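Local coordinates for isochorismatase family protein family (Burkholderia thailandensis, PDB 3TXY) that is of unknown function but belongs to the isochorismatase family, whose members are generally assigned hydrolase activity, at residues A[9-21]-A[121-134]. Numbering follows the deposited sequence. Where two conformers were deposited one is given.
Sequences TLNPTVALVAIDL and LRRRGITDIVLTGI
Strands 14-19 and 128-134 pair V14 with D128 through I19 with G133 as parallel neighbours at the centre of the six-stranded sheet of the isochorismatase-like α/β fold. A15, V17 and I19 supply N-H and C=O groups to the ladder. V17 N gives the straightest bond, to V130 O (2.8 Å, 175° at the hydrogen).

On one face, L16 CD1 meets V130 CG1 at 3.7 Å, while V130 CG2 lies against V14 CG2. On the other, V17 and L131 run alongside each other, V17 CG1 3.7 Å from L131 CD1. A15 CB packs on I126 CG2 and on L121 CD2 from helix 117-123. That helix ends in a Schellman motif at G125, whose positive phi suits glycine.

At the N-terminal end, D128 has CG anti to its carbonyl carbon (chi1 -69°), which turns the carboxylate to N11. N11 ND2 reaches the syn lone pair of D128 OD1 at 2.9 Å, with that oxygen in its amide plane. N11 N meets D128 OD2 at 2.8 Å from above the carboxylate plane. T127 OG1 and N153 also donate to OD1, and a water links OD2 to T9 O. T13 O accepts from both T127 N and D128 N.

At the C-terminal end, a water donates to D20 OD2 and I134 O, at 2.6 Å from each. D20 OD1 hydrogen-bonds T61, and D20 OD2 makes a salt bridge with K106, an Asp-Lys pair as in the family's active site.

The buried D128 carboxylate is thus gripped from several directions, which fixes its rotation and would probably favour its ionised form.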
loop_
_atom_site.group_PDB
_atom_site.type_symbol
_atom_site.label_atom_id
_atom_site.label_comp_id
_atom_site.label_asym_id
_atom_site.label_seq_id
_atom_site.Cartn_x
_atom_site.Cartn_y
_atom_site.Cartn_z
ATOM N N THR A 9 6.837 -0.026 -21.477
ATOM C CA THR A 9 6.141 0.978 -22.249
ATOM C C THR A 9 6.022 2.245 -21.417
ATOM O O THR A 9 5.509 2.197 -20.282
ATOM C CB THR A 9 4.721 0.532 -22.612
ATOM O OG1 THR A 9 4.774 -0.692 -23.357
ATOM C CG2 THR A 9 4.043 1.608 -23.441
ATOM N N LEU A 10 6.492 3.364 -21.979
ATOM C CA LEU A 10 6.444 4.646 -21.289
ATOM C C LEU A 10 5.870 5.736 -22.173
ATOM O O LEU A 10 6.326 5.920 -23.312
ATOM C CB LEU A 10 7.856 5.091 -20.866
ATOM C CG LEU A 10 8.570 4.436 -19.691
ATOM C CD1 LEU A 10 9.924 5.109 -19.572
ATOM C CD2 LEU A 10 7.760 4.583 -18.415
ATOM N N ASN A 11 4.918 6.498 -21.632
ATOM C CA ASN A 11 4.506 7.762 -22.247
ATOM C C ASN A 11 5.603 8.817 -22.083
ATOM O O ASN A 11 6.419 8.706 -21.162
ATOM C CB ASN A 11 3.202 8.239 -21.609
ATOM C CG ASN A 11 2.059 7.308 -21.900
ATOM O OD1 ASN A 11 1.684 7.146 -23.065
ATOM N ND2 ASN A 11 1.500 6.681 -20.864
ATOM N N PRO A 12 5.639 9.844 -22.967
ATOM C CA PRO A 12 6.649 10.907 -22.836
ATOM C C PRO A 12 6.560 11.707 -21.536
ATOM O O PRO A 12 7.545 12.295 -21.091
ATOM C CB PRO A 12 6.351 11.844 -24.013
ATOM C CG PRO A 12 5.491 11.079 -24.940
ATOM C CD PRO A 12 4.767 10.038 -24.136
ATOM N N THR A 13 5.350 11.756 -20.996
ATOM C CA THR A 13 5.001 12.484 -19.785
ATOM C C THR A 13 5.353 11.638 -18.560
ATOM O O THR A 13 4.471 11.124 -17.855
ATOM C CB THR A 13 3.497 12.824 -19.838
ATOM O OG1 THR A 13 2.728 11.665 -20.248
ATOM C CG2 THR A 13 3.273 13.937 -20.835
ATOM N N VAL A 14 6.655 11.476 -18.345
ATOM C CA VAL A 14 7.181 10.586 -17.323
ATOM C C VAL A 14 8.115 11.322 -16.355
ATOM O O VAL A 14 8.888 12.169 -16.761
ATOM C CB VAL A 14 7.922 9.369 -17.951
ATOM C CG1 VAL A 14 9.172 9.811 -18.702
ATOM C CG2 VAL A 14 8.255 8.324 -16.885
ATOM N N ALA A 15 8.010 10.968 -15.078
ATOM C CA ALA A 15 8.868 11.453 -14.008
ATOM C C ALA A 15 9.619 10.318 -13.311
ATOM O O ALA A 15 9.132 9.179 -13.227
ATOM C CB ALA A 15 8.034 12.228 -12.986
ATOM N N LEU A 16 10.817 10.650 -12.827
ATOM C CA LEU A 16 11.626 9.775 -11.972
ATOM C C LEU A 16 11.317 10.144 -10.522
ATOM O O LEU A 16 11.395 11.308 -10.154
ATOM C CB LEU A 16 13.129 9.970 -12.237
ATOM C CG LEU A 16 14.097 8.993 -11.545
ATOM C CD1 LEU A 16 13.965 7.564 -12.061
ATOM C CD2 LEU A 16 15.542 9.463 -11.727
ATOM N N VAL A 17 10.944 9.153 -9.712
ATOM C CA VAL A 17 10.628 9.363 -8.299
ATOM C C VAL A 17 11.492 8.406 -7.478
ATOM O O VAL A 17 11.392 7.194 -7.639
ATOM C CB VAL A 17 9.139 9.098 -8.006
ATOM C CG1 VAL A 17 8.835 9.268 -6.509
ATOM C CG2 VAL A 17 8.281 10.038 -8.849
ATOM N N ALA A 18 12.353 8.960 -6.630
ATOM C CA ALA A 18 13.361 8.192 -5.903
ATOM C C ALA A 18 13.081 8.271 -4.414
ATOM O O ALA A 18 13.013 9.377 -3.855
ATOM C CB ALA A 18 14.749 8.771 -6.195
ATOM N N ILE A 19 12.924 7.116 -3.762
ATOM C CA ILE A 19 12.450 7.074 -2.369
ATOM C C ILE A 19 13.571 6.876 -1.356
ATOM O O ILE A 19 14.271 5.872 -1.399
ATOM C CB ILE A 19 11.430 5.932 -2.158
ATOM C CG1 ILE A 19 10.256 5.998 -3.152
ATOM C CG2 ILE A 19 10.914 5.968 -0.729
ATOM C CD1 ILE A 19 9.509 7.322 -3.152
ATOM N N ASP A 20 13.703 7.843 -0.439
ATOM C CA ASP A 20 14.462 7.729 0.823
ATOM C C ASP A 20 15.962 7.467 0.619
ATOM O O ASP A 20 16.591 6.779 1.421
ATOM C CB ASP A 20 13.866 6.666 1.756
ATOM C CG ASP A 20 12.579 7.114 2.410
ATOM O OD1 ASP A 20 12.328 8.336 2.482
ATOM O OD2 ASP A 20 11.812 6.243 2.850
ATOM N N LEU A 21 16.536 8.066 -0.415
ATOM C CA LEU A 21 17.979 7.936 -0.647
ATOM C C LEU A 21 18.717 8.994 0.181
ATOM O O LEU A 21 19.377 9.921 -0.336
ATOM C CB LEU A 21 18.290 7.958 -2.134
ATOM C CG LEU A 21 17.600 6.852 -2.948
ATOM C CD1 LEU A 21 17.994 6.973 -4.427
ATOM C CD2 LEU A 21 17.944 5.461 -2.431
ATOM N N LEU A 121 3.247 16.054 -9.581
ATOM C CA LEU A 121 2.981 15.230 -10.767
ATOM C C LEU A 121 1.880 15.807 -11.650
ATOM O O LEU A 121 2.074 15.988 -12.854
ATOM C CB LEU A 121 2.646 13.778 -10.394
ATOM C CG LEU A 121 3.787 13.038 -9.681
ATOM C CD1 LEU A 121 3.317 11.743 -9.028
ATOM C CD2 LEU A 121 4.942 12.749 -10.626
ATOM N N ARG A 122 0.730 16.113 -11.056
ATOM C CA ARG A 122 -0.423 16.628 -11.813
ATOM C C ARG A 122 -0.075 17.919 -12.541
ATOM O O ARG A 122 -0.328 18.064 -13.747
ATOM C CB ARG A 122 -1.613 16.904 -10.886
ATOM C CG ARG A 122 -2.162 15.704 -10.137
ATOM C CD ARG A 122 -3.542 15.311 -10.660
ATOM N NE ARG A 122 -4.707 15.839 -9.938
ATOM C CZ ARG A 122 -5.407 15.114 -9.058
ATOM N NH1 ARG A 122 -4.998 13.900 -8.731
ATOM N NH2 ARG A 122 -6.488 15.602 -8.465
ATOM N N ARG A 123 0.501 18.854 -11.801
ATOM C CA ARG A 123 0.774 20.165 -12.353
ATOM C C ARG A 123 1.868 20.183 -13.402
ATOM O O ARG A 123 1.974 21.143 -14.183
ATOM C CB ARG A 123 1.021 21.141 -11.223
ATOM C CG ARG A 123 -0.254 21.309 -10.427
ATOM C CD ARG A 123 -0.118 22.333 -9.336
ATOM N NE ARG A 123 -1.214 22.248 -8.370
ATOM C CZ ARG A 123 -1.304 23.014 -7.290
ATOM N NH1 ARG A 123 -0.387 23.963 -7.078
ATOM N NH2 ARG A 123 -2.334 22.875 -6.451
ATOM N N ARG A 124 2.661 19.125 -13.438
ATOM C CA ARG A 124 3.732 18.964 -14.410
ATOM C C ARG A 124 3.280 18.079 -15.580
ATOM O O ARG A 124 4.074 17.728 -16.445
ATOM C CB ARG A 124 4.951 18.397 -13.687
ATOM C CG ARG A 124 5.555 19.394 -12.727
ATOM C CD ARG A 124 6.661 18.795 -11.867
ATOM N NE ARG A 124 7.063 19.708 -10.810
ATOM C CZ ARG A 124 7.992 20.658 -10.928
ATOM N NH1 ARG A 124 8.647 20.841 -12.060
ATOM N NH2 ARG A 124 8.276 21.436 -9.893
ATOM N N GLY A 125 2.001 17.700 -15.569
ATOM C CA GLY A 125 1.389 16.918 -16.634
ATOM C C GLY A 125 1.855 15.476 -16.702
ATOM O O GLY A 125 1.831 14.886 -17.759
ATOM N N ILE A 126 2.279 14.909 -15.568
ATOM C CA ILE A 126 2.913 13.585 -15.562
ATOM C C ILE A 126 1.893 12.447 -15.462
ATOM O O ILE A 126 0.999 12.469 -14.607
ATOM C CB ILE A 126 3.905 13.462 -14.392
ATOM C CG1 ILE A 126 5.018 14.517 -14.523
ATOM C CG2 ILE A 126 4.466 12.048 -14.305
ATOM C CD1 ILE A 126 5.828 14.457 -15.812
ATOM N N THR A 127 2.036 11.450 -16.333
ATOM C CA THR A 127 1.135 10.301 -16.355
ATOM C C THR A 127 1.815 9.007 -15.893
ATOM O O THR A 127 1.135 8.075 -15.475
ATOM C CB THR A 127 0.600 10.068 -17.779
ATOM O OG1 THR A 127 1.709 9.807 -18.648
ATOM C CG2 THR A 127 -0.169 11.295 -18.268
ATOM N N ASP A 128 3.156 8.967 -15.967
ATOM C CA ASP A 128 3.943 7.770 -15.758
ATOM C C ASP A 128 5.011 8.097 -14.701
ATOM O O ASP A 128 5.631 9.165 -14.751
ATOM C CB ASP A 128 4.675 7.355 -17.050
ATOM C CG ASP A 128 3.738 6.852 -18.168
ATOM O OD1 ASP A 128 2.582 7.329 -18.284
ATOM O OD2 ASP A 128 4.196 5.995 -18.966
ATOM N N ILE A 129 5.222 7.195 -13.751
ATOM C CA ILE A 129 6.335 7.346 -12.806
ATOM C C ILE A 129 7.279 6.152 -12.867
ATOM O O ILE A 129 6.852 4.997 -12.971
ATOM C CB ILE A 129 5.914 7.675 -11.344
ATOM C CG1 ILE A 129 5.197 6.520 -10.643
ATOM C CG2 ILE A 129 5.053 8.934 -11.294
ATOM C CD1 ILE A 129 4.952 6.801 -9.158
ATOM N N VAL A 130 8.571 6.465 -12.837
ATOM C CA VAL A 130 9.626 5.482 -12.726
ATOM C C VAL A 130 10.154 5.578 -11.302
ATOM O O VAL A 130 10.635 6.622 -10.868
ATOM C CB VAL A 130 10.720 5.703 -13.788
ATOM C CG1 VAL A 130 11.943 4.823 -13.501
ATOM C CG2 VAL A 130 10.124 5.435 -15.172
ATOM N N LEU A 131 10.044 4.459 -10.583
ATOM C CA LEU A 131 10.297 4.399 -9.158
ATOM C C LEU A 131 11.599 3.678 -8.814
ATOM O O LEU A 131 11.874 2.578 -9.293
ATOM C CB LEU A 131 9.109 3.697 -8.508
ATOM C CG LEU A 131 8.494 4.085 -7.185
ATOM C CD1 LEU A 131 8.430 5.578 -6.867
ATOM C CD2 LEU A 131 7.079 3.473 -7.166
ATOM N N THR A 132 12.417 4.349 -8.005
ATOM C CA THR A 132 13.592 3.751 -7.397
ATOM C C THR A 132 13.566 4.005 -5.897
ATOM O O THR A 132 12.783 4.822 -5.402
ATOM C CB THR A 132 14.906 4.325 -7.977
ATOM O OG1 THR A 132 15.223 5.587 -7.363
ATOM C CG2 THR A 132 14.809 4.504 -9.465
ATOM N N GLY A 133 14.441 3.316 -5.180
ATOM C CA GLY A 133 14.730 3.625 -3.778
ATOM C C GLY A 133 14.672 2.461 -2.795
ATOM O O GLY A 133 14.760 1.295 -3.180
ATOM N N ILE A 134 14.544 2.811 -1.511
ATOM C CA ILE A 134 14.686 1.887 -0.397
ATOM C C ILE A 134 13.526 2.150 0.586
ATOM O O ILE A 134 13.209 3.323 0.805
ATOM C CB ILE A 134 16.031 2.152 0.357
ATOM C CG1 ILE A 134 17.232 2.138 -0.605
ATOM C CG2 ILE A 134 16.192 1.175 1.512
ATOM C CD1 ILE A 134 18.434 2.880 -0.037
HETATM O O HOH W 1 3.031 3.730 -19.682
HETATM O O HOH W 2 12.947 3.970 3.286
#